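Local atomic coordinates of Udp-n-acetylglucosamine pyrophosphorylase (Trypanosoma brucei, PDB entry 4BQH), a protein that probably catalyses the formation of UDP-N-acetylglucosamine and diphosphate from UTP and N-acetylglucosamine 1-phosphate. Residues Pro520-Gln525 with Ile534-Asp539. Numbering follows the deposited sequence.
Sequences PRVIHQ and IFIRRD
In the beta-alpha-beta unit near the C-terminus, helix 519-528 packs on strand 533-536: Val522 meets Ile534 and Ile536, and Gln525 meets Ile534. Over residues 520-525 and 534-536 the axes run almost antiparallel (168°), 9.7 Å apart at closest. No direct hydrogen bond joins the two segments; methyl packing and two waters do. Val522 offers one branch, CG2, to both isoleucines: it lies 4.0 Å from Ile534 CG2 and 3.8 Å from Ile536 CD1. A short branched residue suits this place, since one methyl can rest in the notch above these two neighbouring methyls. Ile536 reaches it because its chain is extended beyond CG1 (chi2 -179°), which carries CD1 to the helix. Leu463 of helix 448-471 touches both Val522 and Ile536, extending the apolar cluster.

Ile534 CD1 lies over the face of the Gln525 amide, 3.5 Å from CD and close to OE1 and NE2 alike, the side chains arriving from opposite directions. Gln525 NE2 donates to a water 2.7 Å away, which also accepts from Phe535 N; Gln525 OE1 accepts from a second, which also donates to Phe535 O. Glutamine, with donor and acceptor on one flat group, thus reaches both through water, and the bridges should fix its amide rotation. Arg537 NH1 also donates to Phe535 O, from above the carbonyl plane. Ile534 bonds through its backbone to Lys501 and Glu503, Ile536 to Glu503 and Ser505, just beyond parallel strand 501-504. Ile534 points its CB toward the helix and Phe535 away, so the helix covers one sheet face, as in a beta-alpha-beta crossover.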
loop_
_atom_site.group_PDB
_atom_site.type_symbol
_atom_site.label_atom_id
_atom_site.label_comp_id
_atom_site.label_asym_id
_atom_site.label_seq_id
_atom_site.Cartn_x
_atom_site.Cartn_y
_atom_site.Cartn_z
ATOM N N PRO A 520 15.667 30.822 -8.917
ATOM C CA PRO A 520 16.825 31.724 -8.800
ATOM C C PRO A 520 18.018 31.032 -8.144
ATOM O O PRO A 520 19.117 31.135 -8.668
ATOM C CB PRO A 520 16.303 32.865 -7.914
ATOM C CG PRO A 520 14.838 32.928 -8.241
ATOM C CD PRO A 520 14.430 31.467 -8.412
ATOM N N ARG A 521 17.779 30.313 -7.050
ATOM C CA ARG A 521 18.831 29.636 -6.301
ATOM C C ARG A 521 19.454 28.490 -7.113
ATOM O O ARG A 521 20.674 28.318 -7.134
ATOM C CB ARG A 521 18.284 29.138 -4.961
ATOM C CG ARG A 521 19.211 28.228 -4.163
ATOM C CD ARG A 521 20.257 29.011 -3.386
ATOM N NE ARG A 521 21.378 28.153 -2.997
ATOM C CZ ARG A 521 22.631 28.322 -3.404
ATOM N NH1 ARG A 521 22.947 29.334 -4.204
ATOM N NH2 ARG A 521 23.574 27.480 -2.994
ATOM N N VAL A 522 18.599 27.703 -7.760
ATOM C CA VAL A 522 19.045 26.593 -8.627
ATOM C C VAL A 522 19.932 27.099 -9.756
ATOM O O VAL A 522 21.046 26.582 -9.980
ATOM C CB VAL A 522 17.821 25.851 -9.222
ATOM C CG1 VAL A 522 18.242 24.874 -10.334
ATOM C CG2 VAL A 522 17.056 25.165 -8.103
ATOM N N ILE A 523 19.467 28.128 -10.457
ATOM C CA ILE A 523 20.229 28.705 -11.546
ATOM C C ILE A 523 21.597 29.240 -11.077
ATOM O O ILE A 523 22.598 29.001 -11.749
ATOM C CB ILE A 523 19.418 29.779 -12.313
ATOM C CG1 ILE A 523 18.355 29.075 -13.156
ATOM C CG2 ILE A 523 20.315 30.625 -13.210
ATOM C CD1 ILE A 523 17.348 30.013 -13.786
ATOM N N HIS A 524 21.618 29.904 -9.924
ATOM C CA HIS A 524 22.862 30.441 -9.336
ATOM C C HIS A 524 23.835 29.299 -9.107
ATOM O O HIS A 524 24.998 29.382 -9.493
ATOM C CB HIS A 524 22.543 31.158 -8.035
ATOM C CG HIS A 524 23.714 31.903 -7.429
ATOM N ND1 HIS A 524 24.472 31.389 -6.437
ATOM C CD2 HIS A 524 24.228 33.163 -7.702
ATOM C CE1 HIS A 524 25.427 32.279 -6.101
ATOM N NE2 HIS A 524 25.283 33.354 -6.885
ATOM N N GLN A 525 23.367 28.209 -8.505
ATOM C CA GLN A 525 24.239 27.036 -8.259
ATOM C C GLN A 525 24.784 26.443 -9.537
ATOM O O GLN A 525 25.967 26.102 -9.597
ATOM C CB GLN A 525 23.465 25.927 -7.566
ATOM C CG GLN A 525 23.119 26.218 -6.126
ATOM C CD GLN A 525 22.199 25.154 -5.564
ATOM O OE1 GLN A 525 20.981 25.172 -5.807
ATOM N NE2 GLN A 525 22.776 24.217 -4.821
ATOM N N ILE A 534 21.363 18.856 -6.835
ATOM C CA ILE A 534 20.718 20.089 -6.355
ATOM C C ILE A 534 19.640 19.674 -5.350
ATOM O O ILE A 534 18.777 18.841 -5.675
ATOM C CB ILE A 534 20.115 20.865 -7.552
ATOM C CG1 ILE A 534 21.224 21.387 -8.483
ATOM C CG2 ILE A 534 19.196 21.995 -7.070
ATOM C CD1 ILE A 534 22.069 22.474 -7.861
ATOM N N PHE A 535 19.714 20.211 -4.132
ATOM C CA PHE A 535 18.772 19.889 -3.065
ATOM C C PHE A 535 17.735 21.023 -2.934
ATOM O O PHE A 535 18.103 22.159 -2.686
ATOM C CB PHE A 535 19.547 19.647 -1.762
ATOM C CG PHE A 535 18.696 19.234 -0.592
ATOM C CD1 PHE A 535 17.491 18.539 -0.783
ATOM C CD2 PHE A 535 19.104 19.512 0.703
ATOM C CE1 PHE A 535 16.709 18.176 0.305
ATOM C CE2 PHE A 535 18.327 19.137 1.801
ATOM C CZ PHE A 535 17.120 18.475 1.597
ATOM N N ILE A 536 16.459 20.720 -3.169
ATOM C CA ILE A 536 15.393 21.746 -3.101
ATOM C C ILE A 536 14.488 21.369 -1.923
ATOM O O ILE A 536 13.902 20.287 -1.906
ATOM C CB ILE A 536 14.602 21.878 -4.431
ATOM C CG1 ILE A 536 15.542 22.111 -5.630
ATOM C CG2 ILE A 536 13.540 22.989 -4.322
ATOM C CD1 ILE A 536 14.856 22.264 -6.966
ATOM N N ARG A 537 14.405 22.253 -0.925
ATOM C CA ARG A 537 13.614 22.013 0.290
ATOM C C ARG A 537 13.001 23.320 0.768
ATOM O O ARG A 537 13.443 24.398 0.338
ATOM C CB ARG A 537 14.406 21.301 1.414
ATOM C CG ARG A 537 15.489 22.113 2.119
ATOM C CD ARG A 537 16.637 22.401 1.166
ATOM N NE ARG A 537 17.824 22.891 1.859
ATOM C CZ ARG A 537 19.000 23.124 1.274
ATOM N NH1 ARG A 537 19.174 22.922 -0.033
ATOM N NH2 ARG A 537 20.011 23.563 2.012
ATOM N N ARG A 538 11.959 23.227 1.589
ATOM C CA ARG A 538 11.358 24.442 2.169
ATOM C C ARG A 538 12.307 25.048 3.177
ATOM O O ARG A 538 12.993 24.334 3.925
ATOM C CB ARG A 538 10.035 24.134 2.861
ATOM C CG ARG A 538 8.857 24.045 1.918
ATOM C CD ARG A 538 7.557 24.457 2.610
ATOM N NE ARG A 538 7.473 24.022 4.009
ATOM C CZ ARG A 538 6.345 23.630 4.619
ATOM N NH1 ARG A 538 5.201 23.577 3.950
ATOM N NH2 ARG A 538 6.362 23.258 5.895
ATOM N N ASP A 539 12.337 26.378 3.201
ATOM C CA ASP A 539 13.151 27.116 4.164
ATOM C C ASP A 539 12.984 26.688 5.618
ATOM O O ASP A 539 13.954 26.697 6.385
ATOM C CB ASP A 539 12.884 28.618 4.034
ATOM C CG ASP A 539 13.718 29.273 2.941
ATOM O OD1 ASP A 539 14.529 28.580 2.278
ATOM O OD2 ASP A 539 13.564 30.495 2.743
HETATM O O HOH W 1 21.814 22.075 -3.458
HETATM O O HOH W 2 18.857 24.507 -3.953
#